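Local coordinates for protein botulinum neurotoxin type C1 (Clostridium botulinum, PDB 3R4S) that binds gangliosides through sialic acid sites in its receptor-binding region, an interaction on which cell entry of this metalloprotease toxin depends, at residues I288-I293 with D306-D311; S369-S374 with T422-V427; I387-F392 with N402-T407. All coordinates share one frame; numbering follows the deposited sequence.

Contact 1 (I288-I293 with D306-D311); sequences IIIKRI and DILYFD. With SIA (N-acetyl-alpha-neuraminic acid), chain D.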
loop_
_atom_site.group_PDB
_atom_site.type_symbol
_atom_site.label_atom_id
_atom_site.label_comp_id
_atom_site.label_asym_id
_atom_site.label_seq_id
_atom_site.Cartn_x
_atom_site.Cartn_y
_atom_site.Cartn_z
ATOM N N ILE A 288 17.099 0.357 -9.015
ATOM C CA ILE A 288 16.894 -0.447 -10.215
ATOM C C ILE A 288 15.836 0.190 -11.095
ATOM O O ILE A 288 15.020 0.995 -10.634
ATOM C CB ILE A 288 16.484 -1.912 -9.897
ATOM C CG1 ILE A 288 15.132 -1.968 -9.201
ATOM C CG2 ILE A 288 17.550 -2.611 -9.040
ATOM C CD1 ILE A 288 13.934 -1.881 -10.129
ATOM N N ILE A 289 15.859 -0.176 -12.369
ATOM C CA ILE A 289 14.803 0.184 -13.290
ATOM C C ILE A 289 14.337 -1.119 -13.915
ATOM O O ILE A 289 15.162 -1.943 -14.311
ATOM C CB ILE A 289 15.315 1.135 -14.396
ATOM C CG1 ILE A 289 15.753 2.468 -13.783
ATOM C CG2 ILE A 289 14.241 1.338 -15.459
ATOM C CD1 ILE A 289 16.320 3.459 -14.793
ATOM N N ILE A 290 13.024 -1.310 -13.987
ATOM C CA ILE A 290 12.450 -2.531 -14.538
ATOM C C ILE A 290 12.201 -2.363 -16.029
ATOM O O ILE A 290 11.621 -1.365 -16.448
ATOM C CB ILE A 290 11.108 -2.868 -13.842
ATOM C CG1 ILE A 290 11.260 -2.790 -12.315
ATOM C CG2 ILE A 290 10.604 -4.241 -14.269
ATOM C CD1 ILE A 290 9.959 -2.896 -11.560
ATOM N N LYS A 291 12.632 -3.333 -16.829
ATOM C CA LYS A 291 12.450 -3.245 -18.281
ATOM C C LYS A 291 11.579 -4.385 -18.786
ATOM O O LYS A 291 11.800 -5.548 -18.444
ATOM C CB LYS A 291 13.797 -3.281 -19.015
ATOM C CG LYS A 291 14.824 -2.308 -18.473
ATOM C CD LYS A 291 14.416 -0.858 -18.694
ATOM C CE LYS A 291 14.362 -0.506 -20.182
ATOM N NZ LYS A 291 13.994 0.941 -20.395
ATOM N N ARG A 292 10.612 -4.055 -19.628
ATOM C CA ARG A 292 9.675 -5.053 -20.125
ATOM C C ARG A 292 10.218 -5.860 -21.306
ATOM O O ARG A 292 10.818 -5.317 -22.228
ATOM C CB ARG A 292 8.357 -4.390 -20.519
ATOM C CG ARG A 292 7.240 -5.385 -20.884
ATOM C CD ARG A 292 5.941 -4.652 -21.264
ATOM N NE ARG A 292 6.141 -3.823 -22.446
ATOM C CZ ARG A 292 5.682 -2.582 -22.595
ATOM N NH1 ARG A 292 4.979 -1.994 -21.630
ATOM N NH2 ARG A 292 5.932 -1.923 -23.718
ATOM N N ILE A 293 10.002 -7.167 -21.263
ATOM C CA ILE A 293 10.283 -8.036 -22.397
ATOM C C ILE A 293 8.957 -8.452 -23.019
ATOM O O ILE A 293 8.772 -8.353 -24.228
ATOM C CB ILE A 293 11.062 -9.287 -21.969
ATOM C CG1 ILE A 293 12.510 -8.919 -21.616
ATOM C CG2 ILE A 293 11.036 -10.339 -23.073
ATOM C CD1 ILE A 293 13.283 -10.070 -21.007
ATOM N N ASP A 306 4.227 -10.987 -16.526
ATOM C CA ASP A 306 5.113 -10.238 -17.421
ATOM C C ASP A 306 6.530 -10.808 -17.354
ATOM O O ASP A 306 6.972 -11.249 -16.293
ATOM C CB ASP A 306 5.125 -8.744 -17.071
ATOM C CG ASP A 306 3.904 -8.006 -17.603
ATOM O OD1 ASP A 306 3.015 -8.676 -18.174
ATOM O OD2 ASP A 306 3.826 -6.760 -17.448
ATOM N N ILE A 307 7.213 -10.831 -18.499
ATOM C CA ILE A 307 8.612 -11.241 -18.588
ATOM C C ILE A 307 9.423 -9.958 -18.653
ATOM O O ILE A 307 9.068 -9.031 -19.383
ATOM C CB ILE A 307 8.895 -12.046 -19.872
ATOM C CG1 ILE A 307 7.883 -13.180 -20.043
ATOM C CG2 ILE A 307 10.346 -12.569 -19.882
ATOM C CD1 ILE A 307 7.838 -14.131 -18.893
ATOM N N LEU A 308 10.511 -9.893 -17.897
ATOM C CA LEU A 308 11.201 -8.626 -17.741
ATOM C C LEU A 308 12.643 -8.832 -17.296
ATOM O O LEU A 308 13.081 -9.967 -17.080
ATOM C CB LEU A 308 10.417 -7.730 -16.757
ATOM C CG LEU A 308 10.049 -8.349 -15.401
ATOM C CD1 LEU A 308 11.275 -8.431 -14.502
ATOM C CD2 LEU A 308 8.938 -7.579 -14.684
ATOM N N TYR A 309 13.392 -7.738 -17.187
ATOM C CA TYR A 309 14.737 -7.793 -16.621
ATOM C C TYR A 309 14.976 -6.499 -15.864
ATOM O O TYR A 309 14.144 -5.594 -15.910
ATOM C CB TYR A 309 15.801 -8.015 -17.711
ATOM C CG TYR A 309 15.909 -6.884 -18.717
ATOM C CD1 TYR A 309 16.809 -5.840 -18.528
ATOM C CD2 TYR A 309 15.114 -6.865 -19.858
ATOM C CE1 TYR A 309 16.922 -4.805 -19.460
ATOM C CE2 TYR A 309 15.212 -5.837 -20.794
ATOM C CZ TYR A 309 16.116 -4.808 -20.590
ATOM O OH TYR A 309 16.206 -3.777 -21.513
ATOM N N PHE A 310 16.096 -6.410 -15.154
ATOM C CA PHE A 310 16.371 -5.245 -14.315
ATOM C C PHE A 310 17.691 -4.562 -14.691
ATOM O O PHE A 310 18.707 -5.233 -14.868
ATOM C CB PHE A 310 16.435 -5.671 -12.841
ATOM C CG PHE A 310 15.172 -6.333 -12.331
ATOM C CD1 PHE A 310 14.112 -5.570 -11.855
ATOM C CD2 PHE A 310 15.059 -7.720 -12.309
ATOM C CE1 PHE A 310 12.943 -6.182 -11.380
ATOM C CE2 PHE A 310 13.907 -8.342 -11.825
ATOM C CZ PHE A 310 12.842 -7.568 -11.367
ATOM N N ASP A 311 17.671 -3.232 -14.778
ATOM C CA ASP A 311 18.878 -2.422 -14.961
ATOM C C ASP A 311 19.279 -1.752 -13.665
ATOM O O ASP A 311 18.422 -1.337 -12.877
ATOM C CB ASP A 311 18.640 -1.322 -15.989
ATOM C CG ASP A 311 18.489 -1.859 -17.382
ATOM O OD1 ASP A 311 18.951 -2.996 -17.630
ATOM O OD2 ASP A 311 17.905 -1.146 -18.223
HETATM C C1 SIA D . 18.022 -0.826 -21.576
HETATM C C2 SIA D . 17.929 -1.074 -23.066
HETATM C C3 SIA D . 18.563 0.064 -23.868
HETATM C C4 SIA D . 20.081 0.026 -23.889
HETATM C C5 SIA D . 20.571 -1.371 -24.217
HETATM C C6 SIA D . 19.958 -2.354 -23.226
HETATM C C7 SIA D . 20.434 -3.790 -23.419
HETATM C C8 SIA D . 19.754 -4.711 -22.407
HETATM C C9 SIA D . 20.411 -6.088 -22.397
HETATM C C10 SIA D . 22.883 -1.657 -24.871
HETATM C C11 SIA D . 24.332 -1.600 -24.465
HETATM N N5 SIA D . 21.994 -1.343 -23.925
HETATM O O1A SIA D . 17.945 -1.822 -20.808
HETATM O O1B SIA D . 18.159 0.348 -21.155
HETATM O O2 SIA D . 16.538 -1.169 -23.398
HETATM O O4 SIA D . 20.568 0.933 -24.882
HETATM O O6 SIA D . 18.535 -2.335 -23.357
HETATM O O7 SIA D . 20.094 -4.230 -24.741
HETATM O O8 SIA D . 19.806 -4.130 -21.090
HETATM O O9 SIA D . 21.675 -5.957 -21.742
HETATM O O10 SIA D . 22.535 -1.976 -26.000
#

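Contact 2 (S369-S374 with T422-V427); sequences SQIFKS and THWGFV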
loop_
_atom_site.group_PDB
_atom_site.type_symbol
_atom_site.label_atom_id
_atom_site.label_comp_id
_atom_site.label_asym_id
_atom_site.label_seq_id
_atom_site.Cartn_x
_atom_site.Cartn_y
_atom_site.Cartn_z
ATOM N N SER A 369 6.157 -8.524 -4.259
ATOM C CA SER A 369 6.110 -9.392 -5.418
ATOM C C SER A 369 6.994 -10.603 -5.210
ATOM O O SER A 369 7.818 -10.655 -4.293
ATOM C CB SER A 369 6.575 -8.630 -6.669
ATOM O OG SER A 369 7.926 -8.181 -6.509
ATOM N N GLN A 370 6.801 -11.592 -6.066
ATOM C CA GLN A 370 7.718 -12.704 -6.158
ATOM C C GLN A 370 8.289 -12.664 -7.561
ATOM O O GLN A 370 7.594 -12.289 -8.518
ATOM C CB GLN A 370 7.025 -14.032 -5.876
ATOM C CG GLN A 370 6.656 -14.218 -4.407
ATOM C CD GLN A 370 6.102 -15.599 -4.127
ATOM O OE1 GLN A 370 5.179 -16.037 -4.792
ATOM N NE2 GLN A 370 6.680 -16.298 -3.147
ATOM N N ILE A 371 9.566 -13.008 -7.674
ATOM C CA ILE A 371 10.272 -12.857 -8.937
ATOM C C ILE A 371 10.954 -14.166 -9.273
ATOM O O ILE A 371 11.753 -14.694 -8.494
ATOM C CB ILE A 371 11.276 -11.703 -8.865
ATOM C CG1 ILE A 371 10.565 -10.426 -8.404
ATOM C CG2 ILE A 371 11.958 -11.491 -10.227
ATOM C CD1 ILE A 371 11.517 -9.298 -7.998
ATOM N N PHE A 372 10.595 -14.705 -10.426
ATOM C CA PHE A 372 10.993 -16.038 -10.799
ATOM C C PHE A 372 11.958 -15.967 -11.971
ATOM O O PHE A 372 11.758 -15.174 -12.894
ATOM C CB PHE A 372 9.762 -16.846 -11.211
ATOM C CG PHE A 372 8.771 -17.052 -10.095
ATOM C CD1 PHE A 372 8.824 -18.196 -9.304
ATOM C CD2 PHE A 372 7.808 -16.092 -9.821
ATOM C CE1 PHE A 372 7.920 -18.386 -8.270
ATOM C CE2 PHE A 372 6.889 -16.274 -8.790
ATOM C CZ PHE A 372 6.942 -17.422 -8.016
ATOM N N LYS A 373 12.994 -16.801 -11.929
ATOM C CA LYS A 373 13.920 -16.935 -13.052
ATOM C C LYS A 373 13.209 -17.598 -14.221
ATOM O O LYS A 373 12.575 -18.643 -14.062
ATOM C CB LYS A 373 15.149 -17.749 -12.660
ATOM C CG LYS A 373 16.205 -17.789 -13.772
ATOM C CD LYS A 373 16.888 -16.419 -13.942
ATOM C CE LYS A 373 17.762 -16.376 -15.204
ATOM N NZ LYS A 373 16.929 -16.301 -16.447
ATOM N N SER A 374 13.309 -16.984 -15.396
ATOM C CA SER A 374 12.493 -17.378 -16.530
ATOM C C SER A 374 13.308 -17.410 -17.811
ATOM O O SER A 374 14.336 -16.753 -17.898
ATOM C CB SER A 374 11.358 -16.363 -16.692
ATOM O OG SER A 374 10.540 -16.645 -17.815
ATOM N N THR A 422 11.211 -14.364 -0.061
ATOM C CA THR A 422 11.069 -14.282 -1.515
ATOM C C THR A 422 10.189 -13.108 -1.921
ATOM O O THR A 422 9.820 -12.971 -3.095
ATOM C CB THR A 422 10.460 -15.563 -2.130
ATOM O OG1 THR A 422 9.099 -15.730 -1.687
ATOM C CG2 THR A 422 11.278 -16.790 -1.754
ATOM N N HIS A 423 9.841 -12.277 -0.942
ATOM C CA HIS A 423 8.968 -11.137 -1.183
ATOM C C HIS A 423 9.789 -9.876 -1.392
ATOM O O HIS A 423 10.581 -9.489 -0.530
ATOM C CB HIS A 423 7.983 -10.937 -0.018
ATOM C CG HIS A 423 7.030 -12.073 0.171
ATOM N ND1 HIS A 423 5.927 -11.998 1.016
ATOM C CD2 HIS A 423 6.984 -13.316 -0.367
ATOM C CE1 HIS A 423 5.268 -13.131 0.986
ATOM N NE2 HIS A 423 5.890 -13.960 0.149
ATOM N N TRP A 424 9.574 -9.233 -2.536
ATOM C CA TRP A 424 10.340 -8.060 -2.934
ATOM C C TRP A 424 9.440 -6.852 -3.117
ATOM O O TRP A 424 8.443 -6.925 -3.834
ATOM C CB TRP A 424 11.064 -8.347 -4.263
ATOM C CG TRP A 424 12.041 -9.465 -4.133
ATOM C CD1 TRP A 424 11.824 -10.791 -4.419
ATOM C CD2 TRP A 424 13.388 -9.371 -3.656
ATOM N NE1 TRP A 424 12.969 -11.526 -4.164
ATOM C CE2 TRP A 424 13.939 -10.677 -3.691
ATOM C CE3 TRP A 424 14.185 -8.311 -3.210
ATOM C CZ2 TRP A 424 15.242 -10.944 -3.289
ATOM C CZ3 TRP A 424 15.482 -8.579 -2.811
ATOM C CH2 TRP A 424 16.001 -9.883 -2.859
ATOM N N GLY A 425 9.807 -5.742 -2.489
ATOM C CA GLY A 425 9.077 -4.498 -2.648
ATOM C C GLY A 425 9.860 -3.497 -3.471
ATOM O O GLY A 425 11.078 -3.600 -3.616
ATOM N N PHE A 426 9.159 -2.511 -4.009
ATOM C CA PHE A 426 9.781 -1.497 -4.842
ATOM C C PHE A 426 9.349 -0.125 -4.386
ATOM O O PHE A 426 8.194 0.255 -4.591
ATOM C CB PHE A 426 9.381 -1.706 -6.306
ATOM C CG PHE A 426 9.918 -2.972 -6.889
ATOM C CD1 PHE A 426 11.216 -3.020 -7.383
ATOM C CD2 PHE A 426 9.150 -4.120 -6.915
ATOM C CE1 PHE A 426 11.742 -4.196 -7.903
ATOM C CE2 PHE A 426 9.666 -5.307 -7.440
ATOM C CZ PHE A 426 10.957 -5.345 -7.936
ATOM N N VAL A 427 10.271 0.609 -3.763
ATOM C CA VAL A 427 9.977 1.949 -3.260
ATOM C C VAL A 427 10.334 3.015 -4.288
ATOM O O VAL A 427 11.491 3.150 -4.668
ATOM C CB VAL A 427 10.736 2.258 -1.969
ATOM C CG1 VAL A 427 10.315 3.614 -1.442
ATOM C CG2 VAL A 427 10.489 1.179 -0.929
HETATM O O HOH W 1 10.817 -13.922 -5.349
#

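Contact 3 (I387-F392 with N402-T407); sequences IGTYRF and NYLVPT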
loop_
_atom_site.group_PDB
_atom_site.type_symbol
_atom_site.label_atom_id
_atom_site.label_comp_id
_atom_site.label_asym_id
_atom_site.label_seq_id
_atom_site.Cartn_x
_atom_site.Cartn_y
_atom_site.Cartn_z
ATOM N N ILE A 387 17.086 -14.412 -0.811
ATOM C CA ILE A 387 18.156 -13.629 -0.220
ATOM C C ILE A 387 18.816 -14.496 0.852
ATOM O O ILE A 387 18.154 -15.326 1.480
ATOM C CB ILE A 387 17.596 -12.335 0.404
ATOM C CG1 ILE A 387 18.721 -11.407 0.853
ATOM C CG2 ILE A 387 16.644 -12.650 1.574
ATOM C CD1 ILE A 387 18.241 -10.003 1.231
ATOM N N GLY A 388 20.121 -14.328 1.048
ATOM C CA GLY A 388 20.814 -15.054 2.098
ATOM C C GLY A 388 22.259 -14.621 2.308
ATOM O O GLY A 388 22.788 -13.765 1.587
ATOM N N THR A 389 22.904 -15.230 3.298
ATOM C CA THR A 389 24.270 -14.870 3.655
ATOM C C THR A 389 25.247 -15.912 3.127
ATOM O O THR A 389 25.183 -17.070 3.516
ATOM C CB THR A 389 24.413 -14.752 5.175
ATOM O OG1 THR A 389 23.576 -13.687 5.638
ATOM C CG2 THR A 389 25.872 -14.466 5.574
ATOM N N TYR A 390 26.133 -15.499 2.226
ATOM C CA TYR A 390 27.096 -16.420 1.627
ATOM C C TYR A 390 28.527 -15.869 1.620
ATOM O O TYR A 390 28.745 -14.665 1.796
ATOM C CB TYR A 390 26.647 -16.810 0.218
ATOM C CG TYR A 390 25.282 -17.462 0.203
ATOM C CD1 TYR A 390 25.148 -18.837 0.317
ATOM C CD2 TYR A 390 24.124 -16.692 0.099
ATOM C CE1 TYR A 390 23.895 -19.436 0.321
ATOM C CE2 TYR A 390 22.864 -17.284 0.102
ATOM C CZ TYR A 390 22.759 -18.653 0.208
ATOM O OH TYR A 390 21.524 -19.243 0.204
ATOM N N ARG A 391 29.494 -16.758 1.418
ATOM C CA ARG A 391 30.912 -16.391 1.489
ATOM C C ARG A 391 31.475 -16.009 0.123
ATOM O O ARG A 391 31.399 -16.783 -0.823
ATOM C CB ARG A 391 31.726 -17.546 2.077
ATOM C CG ARG A 391 31.511 -17.772 3.560
ATOM C CD ARG A 391 32.671 -17.196 4.372
ATOM N NE ARG A 391 32.406 -17.280 5.802
ATOM C CZ ARG A 391 33.067 -16.611 6.741
ATOM N NH1 ARG A 391 34.059 -15.784 6.416
ATOM N NH2 ARG A 391 32.727 -16.770 8.017
ATOM N N PHE A 392 32.040 -14.810 0.029
ATOM C CA PHE A 392 32.638 -14.327 -1.211
ATOM C C PHE A 392 33.993 -13.684 -0.927
ATOM O O PHE A 392 34.313 -13.340 0.212
ATOM C CB PHE A 392 31.777 -13.235 -1.865
ATOM C CG PHE A 392 30.418 -13.686 -2.333
ATOM C CD1 PHE A 392 30.211 -14.047 -3.662
ATOM C CD2 PHE A 392 29.339 -13.693 -1.465
ATOM C CE1 PHE A 392 28.949 -14.435 -4.103
ATOM C CE2 PHE A 392 28.077 -14.071 -1.901
ATOM C CZ PHE A 392 27.879 -14.444 -3.213
ATOM N N ASN A 402 31.449 -13.126 4.772
ATOM C CA ASN A 402 30.006 -13.222 4.657
ATOM C C ASN A 402 29.374 -11.926 4.146
ATOM O O ASN A 402 29.645 -10.848 4.673
ATOM C CB ASN A 402 29.400 -13.593 6.009
ATOM C CG ASN A 402 29.440 -15.082 6.269
ATOM O OD1 ASN A 402 29.379 -15.885 5.339
ATOM N ND2 ASN A 402 29.532 -15.461 7.539
ATOM N N TYR A 403 28.547 -12.045 3.109
ATOM C CA TYR A 403 27.743 -10.929 2.625
ATOM C C TYR A 403 26.293 -11.366 2.482
ATOM O O TYR A 403 26.013 -12.524 2.174
ATOM C CB TYR A 403 28.244 -10.430 1.266
ATOM C CG TYR A 403 29.662 -9.890 1.268
ATOM C CD1 TYR A 403 29.913 -8.541 1.498
ATOM C CD2 TYR A 403 30.744 -10.728 1.036
ATOM C CE1 TYR A 403 31.208 -8.039 1.500
ATOM C CE2 TYR A 403 32.041 -10.241 1.032
ATOM C CZ TYR A 403 32.267 -8.899 1.268
ATOM O OH TYR A 403 33.547 -8.404 1.280
ATOM N N LEU A 404 25.376 -10.428 2.700
ATOM C CA LEU A 404 23.956 -10.667 2.460
ATOM C C LEU A 404 23.687 -10.298 1.008
ATOM O O LEU A 404 23.865 -9.145 0.625
ATOM C CB LEU A 404 23.109 -9.811 3.411
ATOM C CG LEU A 404 21.583 -10.002 3.398
ATOM C CD1 LEU A 404 21.208 -11.438 3.733
ATOM C CD2 LEU A 404 20.941 -9.047 4.383
ATOM N N VAL A 405 23.269 -11.275 0.202
ATOM C CA VAL A 405 23.195 -11.102 -1.246
ATOM C C VAL A 405 21.873 -11.625 -1.805
ATOM O O VAL A 405 21.282 -12.536 -1.228
ATOM C CB VAL A 405 24.346 -11.860 -1.949
ATOM C CG1 VAL A 405 25.693 -11.355 -1.445
ATOM C CG2 VAL A 405 24.233 -13.378 -1.718
ATOM N N PRO A 406 21.403 -11.048 -2.931
ATOM C CA PRO A 406 20.220 -11.630 -3.565
ATOM C C PRO A 406 20.601 -12.921 -4.265
ATOM O O PRO A 406 21.730 -13.058 -4.765
ATOM C CB PRO A 406 19.806 -10.559 -4.584
ATOM C CG PRO A 406 21.090 -9.912 -4.980
ATOM C CD PRO A 406 21.952 -9.920 -3.713
ATOM N N THR A 407 19.681 -13.877 -4.286
ATOM C CA THR A 407 19.953 -15.176 -4.899
ATOM C C THR A 407 18.781 -15.666 -5.729
ATOM O O THR A 407 17.656 -15.146 -5.623
ATOM C CB THR A 407 20.195 -16.269 -3.837
ATOM O OG1 THR A 407 19.017 -16.411 -3.027
ATOM C CG2 THR A 407 21.398 -15.927 -2.946
HETATM O O HOH W 2 19.211 -17.766 -0.481
HETATM O O HOH W 3 27.556 -18.016 5.289
#

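Contact 1 (I288-I293 with D306-D311)
Lys291 lays its aliphatic chain across the Tyr309 ring, with CB 3.5 Å from the ring centroid and 22° off the ring normal, a CH-pi contact over one face. The ring reaches this place because CG of Tyr309 stands between its own backbone N and carbonyl carbon (chi1 64°), which brings the end of the tyrosine back toward the neighbouring strand. Ile293 comes to the same ring from its edge, CG1 lying 3.8 Å from Tyr309 CD2 and the two side chains crossing at about a right angle. Beyond CB the lysine bends twice: its CG passes 3.3 Å from Asp311 OD2, while NZ is hydrogen-bonded to Asn249 OD1. A long, flexible chain suits this position, greasy against an aromatic face and charged at its tip.

The face carrying Lys291, Tyr309 and Asp311 is the one that holds sialic acid. Tyr309 OH donates a 2.7 Å hydrogen bond to carboxyl oxygen O1A of the N-acetyl-alpha-neuraminic acid. Asp311 OD2 is also 2.7 Å from that O1A, a closeness consistent with a proton held between the two acid groups. The sugar is also hydrogen-bonded to Asn320 OD1, Gln346 OE1 and Thr347 O.

On the opposite face, which Arg292 shares, the contact is apolar. Ile290 and Phe310 lie side by side, Ile290 CG1 being 3.9 Å from Phe310 CE1, and Ile290 CG2 also meets Leu308 CD2 at 3.8 Å. Backbone pairs Ile289-Asp311 and Lys291-Tyr309 are hydrogen-bonded in both directions, fixing which residues share a face of this antiparallel pair. Strand 288-292 has strand 251-256 on its other side, whereas strand 307-314 also pairs with strands 317-323 and 356-362, and Phe310 packs onto Leu321 and Ile371 of strands 317-323 and 367-374.

Contact 2 (S369-S374 with T422-V427)
The rings of Trp424, Phe426 and His423 receive strand 369-374 largely at their rims. Near the plane of the indole, at its edge, lie Ser369 O and a bound water; Ser369 OG and Ile371 CD1 come to the edge of the Phe426 phenyl, OG being 3.5 Å from Phe426 CE2. At the His423 imidazole, Gln370 NE2 is the edge neighbour. Ile371 approaches the indole obliquely, its CD1 3.9 Å from Trp424 CB, and so sets the tip of its longer arm against both Trp424 and Phe426. Met254 of strand 251-256 packs against Ile371, Trp424 and Phe426, adding to this apolar patch.

The two strands meet at a steep angle, 112° between their directions, and polar contact is confined to one end. Trp424 N gives a sound bond to Ser369 O (2.9 Å). Trp424 O in turn accepts Ser369 OG at 3.0 Å, as well as a weak bond from Ser369 N. The small serine hydroxyl can do this because it stands between its own backbone N and carbonyl carbon (chi1 61°), which puts OG within reach of the partner strand. Gln370, extended beyond CG, sends NE2 to Thr422 OG1 at 2.9 Å, the acceptor lying in the plane of the amide; NE2 also bonds Leu417 O, and the threonine hydroxyl bonds Ser419 O. The water accepts from Ile371 N at 2.8 Å and lies where it can donate to Thr422 O.

Where the strands diverge too sharply for continuous backbone pairing, side-chain hydroxyl, amide and water thus supply hydrogen bonds at a buried junction, while Ile371 packs on the aromatic side chains alongside.

Contact 3 (I387-F392 with N402-T407)
Tyr390 and Thr407 share a water that three groups grip: Tyr390 OH at 2.8 Å, Thr407 OG1 at 2.9 Å and, weakly, Ile387 O. Beneath that polar tip the same two side chains touch through carbon, Thr407 CG2 lying 3.6 Å from Tyr390 CE2, and Val405 CG2 meets Tyr390 CD2 further down the ring. Threonine suits the spot, having a hydroxyl for the water and a methyl for the ring. Gly388, with no side chain, leaves room for the Tyr390 ring to lean back over it.

Strands 381-392 and 401-409 form a beta hairpin of the C-terminal beta-trefoil, and paired backbone bonds join Gly388 to Val405 and Tyr390 to Tyr403. On the Tyr390 side of the hairpin, Phe392 and Val405 reach tip to tip, Phe392 CE2 being 3.6 Å from Val405 CG1; Phe392 CB also rests against Tyr403 CD2, and Tyr403 OH is bound by Asp397. The opposite side holds Ile387 against Leu404, CG1 to CD1 3.8 Å, and Thr389 CG2 against Asn402 CB. There the Asn402 amide lies over one face of the Arg391 guanidinium, offset toward its rim, the planes 50° apart. Asp331 grips both, in a salt bridge to Arg391 NE and a hydrogen bond from Asn402 ND2, while a second water links Asn402 OD1 to Thr389 O.

In the fold
All three contacts belong to the beta-trefoil of the C-terminal receptor-binding region and join strands of one curled antiparallel sheet. Contact 1 comes first along the chain; contact 2 then opens, and the hairpin of contact 3 is formed before contact 2 closes near the C-terminus. Contacts 1 and 2, with centres about 11 Å apart, share a core: Ile288 CD1 meets Phe426 CE1 at 3.9 Å. Contact 3 lies about 17 Å from contact 2, touching it where Trp424 packs on Pro406, and about 23 Å from contact 1, both centre to centre. Packing thus appears continuous from the strands of one sialic acid pocket, through contact 2, to the hairpin, whose Tyr403 side chain is about 10 Å from the second bound sugar.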